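Long-range contact in beta-lactamase (Escherichia coli, PDB 6PQ9), which probably hydrolyses beta-lactams to substituted beta-amino acids and so confers antibiotic resistance, as class A beta-lactamases do: residues T258-K263 with S291-L296. The protein carries 1 engineered substitution. Residues are numbered along the deposited sequence; the frame is centred on the assembly and turned at random.
Sequences TLPNGK and SVWDYL. With ASP (aspartic acid), chain B.
Trp293 leaves its helix with CG anti to the backbone N (chi1 167°), and this swings the six-membered end of the indole out to the turn at Leu259 and Pro260. Leu259 answers with CG anti to its own carbonyl carbon (chi1 -69°), which lets CD2 reach the helix. That methyl lies over one face of the indole, offset toward the rim, with CD2 of Leu259 4.3 Å from CE3 of Trp293. It also meets Leu296 about one helical turn further on, at 3.8 Å from Leu296 CB, the two leucine side chains crossing at about a right angle. Pro260 comes tip to tip with the indole: its CD sits 3.6 Å from CH2 of Trp293, and its CG touches the neighbouring CZ2. At the ring edge, near the plane, the carbonyl O of Thr258 lies 3.2 Å from CZ3 of Trp293, so a polar backbone atom faces ring C-H groups. No hydrogen bond joins the two segments; they pack by apolar contact and this edge approach.

The turn keeps its own shape. It is a type I beta turn closed by the hydrogen bond from Gly262 N to Leu259 O (2.9 Å). Asn261 adds an Asx turn, its OD1 accepting a hydrogen bond from Lys263 N with the donor above the carbonyl plane.

Beyond the turn, the bound aspartic acid donates a hydrogen bond from its N to Leu296 O (3.1 Å), while its OD1 lies over one face of the Tyr295 ring. This surface packing joins the hairpin connection between strands 248-258 and 264-274 to the last turns of the C-terminal helix 278-297. Phe265 of strand 264-274 is shared: Leu259 touches it from the turn, Val292 and Leu296 from the helix. Terminal helices 25-37 and 278-297 pack together beside the five-stranded antiparallel sheet, as in the alpha/beta domain of class A beta-lactamases.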
loop_
_atom_site.group_PDB
_atom_site.type_symbol
_atom_site.label_atom_id
_atom_site.label_comp_id
_atom_site.label_asym_id
_atom_site.label_seq_id
_atom_site.Cartn_x
_atom_site.Cartn_y
_atom_site.Cartn_z
ATOM N N THR A 258 11.021 11.318 1.372
ATOM C CA THR A 258 11.940 12.200 2.084
ATOM C C THR A 258 12.287 13.388 1.194
ATOM O O THR A 258 12.768 13.209 0.068
ATOM C CB THR A 258 13.211 11.463 2.506
ATOM O OG1 THR A 258 12.864 10.204 3.107
ATOM C CG2 THR A 258 14.017 12.314 3.511
ATOM N N LEU A 259 12.040 14.592 1.699
ATOM C CA LEU A 259 12.342 15.805 0.961
ATOM C C LEU A 259 13.829 16.122 1.062
ATOM O O LEU A 259 14.528 15.584 1.927
ATOM C CB LEU A 259 11.514 16.963 1.499
ATOM C CG LEU A 259 10.004 16.909 1.245
ATOM C CD1 LEU A 259 9.259 17.584 2.403
ATOM C CD2 LEU A 259 9.643 17.563 -0.103
ATOM N N PRO A 260 14.341 16.998 0.184
ATOM C CA PRO A 260 15.778 17.320 0.240
ATOM C C PRO A 260 16.252 17.807 1.602
ATOM O O PRO A 260 17.380 17.487 2.005
ATOM C CB PRO A 260 15.930 18.397 -0.839
ATOM C CG PRO A 260 14.819 18.129 -1.808
ATOM C CD PRO A 260 13.680 17.604 -0.995
ATOM N N ASN A 261 15.418 18.559 2.329
ATOM C CA ASN A 261 15.789 19.099 3.637
ATOM C C ASN A 261 15.710 18.069 4.758
ATOM O O ASN A 261 15.893 18.433 5.927
ATOM C CB ASN A 261 14.892 20.285 3.993
ATOM C CG ASN A 261 13.433 19.880 4.158
ATOM O OD1 ASN A 261 13.075 18.715 3.975
ATOM N ND2 ASN A 261 12.586 20.839 4.504
ATOM N N GLY A 262 15.417 16.807 4.449
ATOM C CA GLY A 262 15.335 15.785 5.465
ATOM C C GLY A 262 13.957 15.560 6.056
ATOM O O GLY A 262 13.775 14.586 6.797
ATOM N N LYS A 263 12.983 16.419 5.757
ATOM C CA LYS A 263 11.618 16.207 6.218
ATOM C C LYS A 263 10.896 15.207 5.305
ATOM O O LYS A 263 11.432 14.753 4.289
ATOM C CB LYS A 263 10.886 17.543 6.299
ATOM C CG LYS A 263 11.238 18.325 7.543
ATOM C CD LYS A 263 10.746 19.751 7.456
ATOM C CE LYS A 263 11.262 20.585 8.614
ATOM N NZ LYS A 263 10.827 21.998 8.452
ATOM N N SER A 291 4.489 16.834 -8.933
ATOM C CA SER A 291 3.915 18.154 -8.665
ATOM C C SER A 291 3.921 18.467 -7.175
ATOM O O SER A 291 4.256 19.585 -6.764
ATOM C CB SER A 291 2.488 18.232 -9.201
ATOM O OG SER A 291 2.470 18.118 -10.608
ATOM N N VAL A 292 3.510 17.497 -6.351
ATOM C CA VAL A 292 3.511 17.697 -4.906
ATOM C C VAL A 292 4.938 17.885 -4.402
ATOM O O VAL A 292 5.208 18.741 -3.549
ATOM C CB VAL A 292 2.809 16.520 -4.209
ATOM C CG1 VAL A 292 3.017 16.581 -2.700
ATOM C CG2 VAL A 292 1.310 16.482 -4.582
ATOM N N TRP A 293 5.873 17.103 -4.941
ATOM C CA TRP A 293 7.280 17.242 -4.584
ATOM C C TRP A 293 7.792 18.642 -4.918
ATOM O O TRP A 293 8.410 19.309 -4.079
ATOM C CB TRP A 293 8.078 16.156 -5.314
ATOM C CG TRP A 293 9.557 16.313 -5.309
ATOM C CD1 TRP A 293 10.308 17.055 -6.169
ATOM C CD2 TRP A 293 10.478 15.682 -4.407
ATOM N NE1 TRP A 293 11.647 16.935 -5.853
ATOM C CE2 TRP A 293 11.774 16.095 -4.776
ATOM C CE3 TRP A 293 10.330 14.807 -3.325
ATOM C CZ2 TRP A 293 12.916 15.666 -4.096
ATOM C CZ3 TRP A 293 11.461 14.379 -2.655
ATOM C CH2 TRP A 293 12.736 14.813 -3.038
ATOM N N ASP A 294 7.517 19.106 -6.142
ATOM C CA ASP A 294 7.967 20.420 -6.589
ATOM C C ASP A 294 7.438 21.526 -5.688
ATOM O O ASP A 294 8.185 22.421 -5.277
ATOM C CB ASP A 294 7.503 20.659 -8.022
ATOM C CG ASP A 294 8.338 19.929 -9.031
ATOM O OD1 ASP A 294 9.351 19.311 -8.633
ATOM O OD2 ASP A 294 7.981 19.982 -10.229
ATOM N N TYR A 295 6.140 21.487 -5.381
ATOM C CA TYR A 295 5.546 22.514 -4.535
ATOM C C TYR A 295 6.212 22.558 -3.160
ATOM O O TYR A 295 6.526 23.638 -2.647
ATOM C CB TYR A 295 4.040 22.274 -4.405
ATOM C CG TYR A 295 3.376 23.167 -3.385
ATOM C CD1 TYR A 295 3.020 24.480 -3.697
ATOM C CD2 TYR A 295 3.116 22.709 -2.105
ATOM C CE1 TYR A 295 2.415 25.301 -2.755
ATOM C CE2 TYR A 295 2.520 23.521 -1.162
ATOM C CZ TYR A 295 2.170 24.816 -1.486
ATOM O OH TYR A 295 1.567 25.604 -0.524
ATOM N N LEU A 296 6.433 21.391 -2.541
ATOM C CA LEU A 296 6.987 21.360 -1.187
ATOM C C LEU A 296 8.483 21.666 -1.168
ATOM O O LEU A 296 8.997 22.188 -0.171
ATOM C CB LEU A 296 6.719 20.005 -0.536
ATOM C CG LEU A 296 5.255 19.591 -0.321
ATOM C CD1 LEU A 296 5.149 18.131 0.165
ATOM C CD2 LEU A 296 4.548 20.523 0.646
HETATM N N ASP B . 9.121 25.146 0.897
HETATM C CA ASP B . 8.388 25.571 2.085
HETATM C C ASP B . 7.899 24.367 2.907
HETATM O O ASP B . 7.827 24.417 4.142
HETATM C CB ASP B . 7.203 26.464 1.685
HETATM C CG ASP B . 6.093 25.690 0.967
HETATM O OD1 ASP B . 6.176 25.526 -0.272
HETATM O OD2 ASP B . 5.130 25.252 1.645
#